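Local coordinates for putative cell adhesion protein (Bacteroides fragilis, PDB 4H40), which is a fimbrillin-like protein that probably serves as a subunit of the adhesive pili (fimbriae) of this gut bacterium, at residues B[185-190]-B[298-303]; B[197-202]-B[249-254]. All coordinates share one frame; numbering follows the deposited sequence.

Contact 1. Residues B[185-190]-B[298-303]; sequences QFTVRA and NYTATV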
loop_
_atom_site.group_PDB
_atom_site.type_symbol
_atom_site.label_atom_id
_atom_site.label_comp_id
_atom_site.label_asym_id
_atom_site.label_seq_id
_atom_site.Cartn_x
_atom_site.Cartn_y
_atom_site.Cartn_z
ATOM N N GLN B 185 4.644 13.198 -3.123
ATOM C CA GLN B 185 3.711 13.836 -4.011
ATOM C C GLN B 185 2.365 13.148 -3.932
ATOM O O GLN B 185 2.303 11.932 -3.907
ATOM C CB GLN B 185 4.242 13.828 -5.428
ATOM C CG GLN B 185 3.384 14.644 -6.335
ATOM C CD GLN B 185 3.845 14.531 -7.729
ATOM O OE1 GLN B 185 4.650 15.329 -8.188
ATOM N NE2 GLN B 185 3.324 13.553 -8.432
ATOM N N PHE B 186 1.291 13.939 -3.888
ATOM C CA PHE B 186 -0.092 13.499 -3.846
ATOM C C PHE B 186 -0.845 14.156 -5.011
ATOM O O PHE B 186 -0.838 15.382 -5.157
ATOM C CB PHE B 186 -0.738 13.835 -2.483
ATOM C CG PHE B 186 0.107 13.383 -1.300
ATOM C CD1 PHE B 186 0.006 12.087 -0.803
ATOM C CD2 PHE B 186 1.030 14.231 -0.723
ATOM C CE1 PHE B 186 0.828 11.651 0.227
ATOM C CE2 PHE B 186 1.860 13.788 0.312
ATOM C CZ PHE B 186 1.766 12.502 0.766
ATOM N N THR B 187 -1.398 13.308 -5.899
ATOM C CA THR B 187 -2.282 13.697 -6.975
ATOM C C THR B 187 -3.664 13.298 -6.488
ATOM O O THR B 187 -3.870 12.114 -6.168
ATOM C CB THR B 187 -1.879 13.064 -8.314
ATOM O OG1 THR B 187 -0.541 13.443 -8.648
ATOM C CG2 THR B 187 -2.811 13.459 -9.435
ATOM N N VAL B 188 -4.566 14.293 -6.303
ATOM C CA VAL B 188 -5.956 14.045 -5.854
ATOM C C VAL B 188 -6.882 14.255 -7.040
ATOM O O VAL B 188 -6.999 15.378 -7.535
ATOM C CB VAL B 188 -6.400 14.903 -4.648
ATOM C CG1 VAL B 188 -7.779 14.486 -4.183
ATOM C CG2 VAL B 188 -5.386 14.844 -3.506
ATOM N N ARG B 189 -7.515 13.179 -7.513
ATOM C CA ARG B 189 -8.416 13.231 -8.657
ATOM C C ARG B 189 -9.860 13.467 -8.240
ATOM O O ARG B 189 -10.276 13.042 -7.162
ATOM C CB ARG B 189 -8.331 11.934 -9.440
ATOM C CG ARG B 189 -7.060 11.735 -10.233
ATOM C CD ARG B 189 -7.112 10.405 -10.932
ATOM N NE ARG B 189 -5.901 10.155 -11.712
ATOM C CZ ARG B 189 -5.432 8.944 -12.012
ATOM N NH1 ARG B 189 -6.064 7.851 -11.587
ATOM N NH2 ARG B 189 -4.319 8.816 -12.722
ATOM N N ALA B 190 -10.631 14.137 -9.106
ATOM C CA ALA B 190 -12.055 14.391 -8.892
ATOM C C ALA B 190 -12.832 13.260 -9.560
ATOM O O ALA B 190 -12.884 13.175 -10.798
ATOM C CB ALA B 190 -12.440 15.737 -9.469
ATOM N N ASN B 298 5.328 8.922 -4.571
ATOM C CA ASN B 298 4.130 9.371 -5.281
ATOM C C ASN B 298 2.902 8.563 -4.940
ATOM O O ASN B 298 2.953 7.359 -4.931
ATOM C CB ASN B 298 4.371 9.264 -6.772
ATOM C CG ASN B 298 5.637 9.936 -7.179
ATOM O OD1 ASN B 298 5.969 11.009 -6.668
ATOM N ND2 ASN B 298 6.386 9.306 -8.080
ATOM N N TYR B 299 1.812 9.239 -4.665
ATOM C CA TYR B 299 0.513 8.673 -4.342
ATOM C C TYR B 299 -0.517 9.267 -5.290
ATOM O O TYR B 299 -0.330 10.398 -5.743
ATOM C CB TYR B 299 0.150 8.966 -2.886
ATOM C CG TYR B 299 1.003 8.200 -1.898
ATOM C CD1 TYR B 299 2.266 8.664 -1.522
ATOM C CD2 TYR B 299 0.534 7.027 -1.306
ATOM C CE1 TYR B 299 3.056 7.952 -0.620
ATOM C CE2 TYR B 299 1.301 6.329 -0.382
ATOM C CZ TYR B 299 2.577 6.771 -0.074
ATOM O OH TYR B 299 3.343 6.028 0.782
ATOM N N THR B 300 -1.545 8.471 -5.670
ATOM C CA THR B 300 -2.643 8.913 -6.541
ATOM C C THR B 300 -3.924 8.576 -5.792
ATOM O O THR B 300 -4.192 7.410 -5.486
ATOM C CB THR B 300 -2.523 8.358 -7.961
ATOM O OG1 THR B 300 -1.186 8.605 -8.393
ATOM C CG2 THR B 300 -3.399 9.069 -8.925
ATOM N N ALA B 301 -4.630 9.619 -5.362
ATOM C CA ALA B 301 -5.845 9.435 -4.598
ATOM C C ALA B 301 -7.070 9.919 -5.423
ATOM O O ALA B 301 -6.927 10.833 -6.229
ATOM C CB ALA B 301 -5.730 10.174 -3.269
ATOM N N THR B 302 -8.250 9.288 -5.253
ATOM C CA THR B 302 -9.460 9.708 -5.950
ATOM C C THR B 302 -10.550 9.966 -4.941
ATOM O O THR B 302 -10.816 9.108 -4.118
ATOM C CB THR B 302 -9.890 8.655 -6.977
ATOM O OG1 THR B 302 -8.819 8.424 -7.882
ATOM C CG2 THR B 302 -11.128 9.054 -7.739
ATOM N N VAL B 303 -11.196 11.129 -5.021
ATOM C CA VAL B 303 -12.340 11.470 -4.170
ATOM C C VAL B 303 -13.611 11.041 -4.917
ATOM O O VAL B 303 -13.842 11.489 -6.037
ATOM C CB VAL B 303 -12.364 12.963 -3.758
ATOM C CG1 VAL B 303 -13.506 13.243 -2.791
ATOM C CG2 VAL B 303 -11.052 13.359 -3.120
HETATM O O HOH W 1 1.360 11.686 -7.853
#
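R189 and T300 meet diagonally across a parallel strand pair: methyl CG2 of T300 lies over the centre of one face of the R189 guanidinium, 3.7 Å from CZ. The arginine chain, extended from CG to NE, also passes T302, whose OG1 is 3.9 Å from R189 CB. On the same face, one water accepts from NE2 of Q185, pairs with OG1 of T187 and donates to Y299 O, which thus takes this water besides the N-H of T187; Q185 OE1 turns instead to R183. On the face of F186, V188 and V303, the F186 and Y299 rings lie side by side, planes 21° apart, but slid so far that they barely overlap; CE1 of F186 reaches CD1 of Y299 at 3.7 Å. V188 CG1 touches V303 CG2 at 3.6 Å. Five backbone bonds fix these rows, from Y299 N to Q185 O (2.8 Å) through to V303 N to R189 O (3.0 Å), in the alternating pattern of parallel strands. Strand 251-257 pairs with the far edge of 185-190 and strand 310-321 with that of 298-303, while V269, L271 and V275 of strand 266-275 pack against F186, V188 and V303.

Contact 2. Residues B[197-202]-B[249-254]; sequences LEMLAE and NSLVAH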
loop_
_atom_site.group_PDB
_atom_site.type_symbol
_atom_site.label_atom_id
_atom_site.label_comp_id
_atom_site.label_asym_id
_atom_site.label_seq_id
_atom_site.Cartn_x
_atom_site.Cartn_y
_atom_site.Cartn_z
ATOM N N LEU B 197 -13.165 20.527 -6.394
ATOM C CA LEU B 197 -12.179 19.962 -5.503
ATOM C C LEU B 197 -11.084 20.997 -5.321
ATOM O O LEU B 197 -10.359 21.312 -6.263
ATOM C CB LEU B 197 -11.668 18.644 -6.124
ATOM C CG LEU B 197 -10.400 17.979 -5.598
ATOM C CD1 LEU B 197 -10.605 17.410 -4.208
ATOM C CD2 LEU B 197 -9.915 16.914 -6.578
ATOM N N GLU B 198 -10.986 21.540 -4.111
ATOM C CA GLU B 198 -10.005 22.555 -3.735
ATOM C C GLU B 198 -9.293 22.137 -2.464
ATOM O O GLU B 198 -9.757 21.230 -1.775
ATOM C CB GLU B 198 -10.695 23.915 -3.497
ATOM C CG GLU B 198 -11.359 24.557 -4.704
ATOM C CD GLU B 198 -12.377 25.609 -4.303
ATOM O OE1 GLU B 198 -13.517 25.231 -3.940
ATOM O OE2 GLU B 198 -12.013 26.808 -4.287
HETATM N N MSE B 199 -8.185 22.822 -2.140
HETATM C CA MSE B 199 -7.417 22.647 -0.902
HETATM C C MSE B 199 -8.003 23.527 0.174
HETATM O O MSE B 199 -8.257 24.702 -0.085
HETATM C CB MSE B 199 -5.936 23.079 -1.098
HETATM C CG MSE B 199 -5.126 22.181 -2.021
HETATM SE SE MSE B 199 -4.270 20.664 -1.124
HETATM C CE MSE B 199 -2.813 21.576 -0.344
ATOM N N LEU B 200 -8.149 23.023 1.398
ATOM C CA LEU B 200 -8.538 23.904 2.482
ATOM C C LEU B 200 -7.257 24.635 2.964
ATOM O O LEU B 200 -6.143 24.203 2.620
ATOM C CB LEU B 200 -9.199 23.113 3.615
ATOM C CG LEU B 200 -10.582 22.553 3.358
ATOM C CD1 LEU B 200 -11.004 21.667 4.486
ATOM C CD2 LEU B 200 -11.595 23.657 3.101
ATOM N N ALA B 201 -7.389 25.730 3.751
ATOM C CA ALA B 201 -6.201 26.425 4.267
ATOM C C ALA B 201 -5.290 25.460 5.060
ATOM O O ALA B 201 -4.068 25.628 5.065
ATOM C CB ALA B 201 -6.620 27.579 5.137
ATOM N N GLU B 202 -5.895 24.418 5.661
ATOM C CA GLU B 202 -5.197 23.378 6.418
ATOM C C GLU B 202 -4.355 22.455 5.485
ATOM O O GLU B 202 -3.419 21.825 5.964
ATOM C CB GLU B 202 -6.185 22.527 7.247
ATOM C CG GLU B 202 -6.957 23.262 8.336
ATOM C CD GLU B 202 -8.165 24.098 7.920
ATOM O OE1 GLU B 202 -8.580 24.024 6.740
ATOM O OE2 GLU B 202 -8.689 24.842 8.782
ATOM N N ASN B 249 -8.962 18.415 -13.679
ATOM C CA ASN B 249 -9.445 19.027 -12.442
ATOM C C ASN B 249 -8.780 18.402 -11.214
ATOM O O ASN B 249 -9.143 18.747 -10.088
ATOM C CB ASN B 249 -10.983 18.988 -12.330
ATOM C CG ASN B 249 -11.598 20.133 -11.573
ATOM O OD1 ASN B 249 -11.056 21.240 -11.494
ATOM N ND2 ASN B 249 -12.782 19.901 -11.038
ATOM N N SER B 250 -7.755 17.550 -11.420
ATOM C CA SER B 250 -7.030 16.981 -10.295
ATOM C C SER B 250 -6.054 18.016 -9.705
ATOM O O SER B 250 -5.711 18.987 -10.366
ATOM C CB SER B 250 -6.325 15.682 -10.665
ATOM O OG SER B 250 -5.487 15.810 -11.795
ATOM N N LEU B 251 -5.687 17.836 -8.420
ATOM C CA LEU B 251 -4.744 18.673 -7.692
ATOM C C LEU B 251 -3.425 17.937 -7.497
ATOM O O LEU B 251 -3.444 16.740 -7.230
ATOM C CB LEU B 251 -5.313 19.006 -6.324
ATOM C CG LEU B 251 -6.613 19.772 -6.241
ATOM C CD1 LEU B 251 -7.179 19.621 -4.859
ATOM C CD2 LEU B 251 -6.412 21.258 -6.582
ATOM N N VAL B 252 -2.282 18.625 -7.600
ATOM C CA VAL B 252 -0.963 18.017 -7.348
ATOM C C VAL B 252 -0.257 18.788 -6.231
ATOM O O VAL B 252 0.075 19.967 -6.376
ATOM C CB VAL B 252 -0.046 17.880 -8.597
ATOM C CG1 VAL B 252 1.249 17.172 -8.234
ATOM C CG2 VAL B 252 -0.746 17.102 -9.692
ATOM N N ALA B 253 -0.019 18.111 -5.119
ATOM C CA ALA B 253 0.695 18.705 -3.994
ATOM C C ALA B 253 1.955 17.903 -3.737
ATOM O O ALA B 253 1.932 16.684 -3.855
ATOM C CB ALA B 253 -0.195 18.750 -2.762
ATOM N N HIS B 254 3.065 18.574 -3.488
ATOM C CA HIS B 254 4.332 17.911 -3.194
ATOM C C HIS B 254 5.100 18.655 -2.105
ATOM O O HIS B 254 4.822 19.814 -1.809
ATOM C CB HIS B 254 5.198 17.728 -4.450
ATOM C CG HIS B 254 5.643 19.005 -5.085
ATOM N ND1 HIS B 254 6.932 19.467 -4.942
ATOM C CD2 HIS B 254 4.958 19.872 -5.860
ATOM C CE1 HIS B 254 6.995 20.587 -5.637
ATOM N NE2 HIS B 254 5.828 20.881 -6.186
#
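L251 and L197 carry the apolar part of this contact, each with its CB directed at the other segment. With CG anti to the backbone N (chi1 166°), L197 brings that atom to 3.7 Å from methyl CD1 of L251, and the two side chains slant across one another. L251 CD1 also nears methyl CD1 of L197, at 4.1 Å. The side chain of M199, present as selenomethionine, adds a looser flank: its CG lies 4.3 Å from the same L251 methyl, which therefore has L197 and M199 as neighbours along one strand.

Side chain also meets backbone. Both L251 methyls lie beside the carbonyl of L197, CD1 at 3.9 Å from L197 O, and L197 CD2 rests 4.0 Å from N249 O. No hydrogen bond joins the two segments. Their polar groups are tied by residues around them: R245 donates to L197 O and, weakly, to N249 O, thus linking the ends of both segments, while the S250 hydroxyl is bonded to D248 and N246 in its own loop.

The strands run 8.9 Å apart at closest, with N-to-C directions 30° from each other, too far for backbone pairing. Each pairs instead within its own layer: E198 and L200 with strand 266-275, L251 and A253 with strand 177-190. Two sheet layers facing one another across apolar side chains such as L197 and L251 are characteristic of a beta-sandwich, consistent with the transthyretin-like fold expected of this fimbrillin family.

How the contacts relate
From the N terminus, the chain reaches these contacts only after many earlier strands, at strand 177-190, which gives contact 1 its first segment, then turns directly into strand 197-207, which opens contact 2. Contact 2 closes when the chain arrives at 249-254, and contact 1 only much later, at 298-303, so contact 2 is nested inside the loop closed by contact 1. Their centres lie 9 Å apart. Strand 177-190 joins them: it has 251-257 on one edge and 296-305 on the other, and CD2 of L197 packs 3.4 Å from V188 O. Contact 1 thus builds one sheet laterally, whereas contact 2 ties that sheet to the layer containing 197-207 and 266-275.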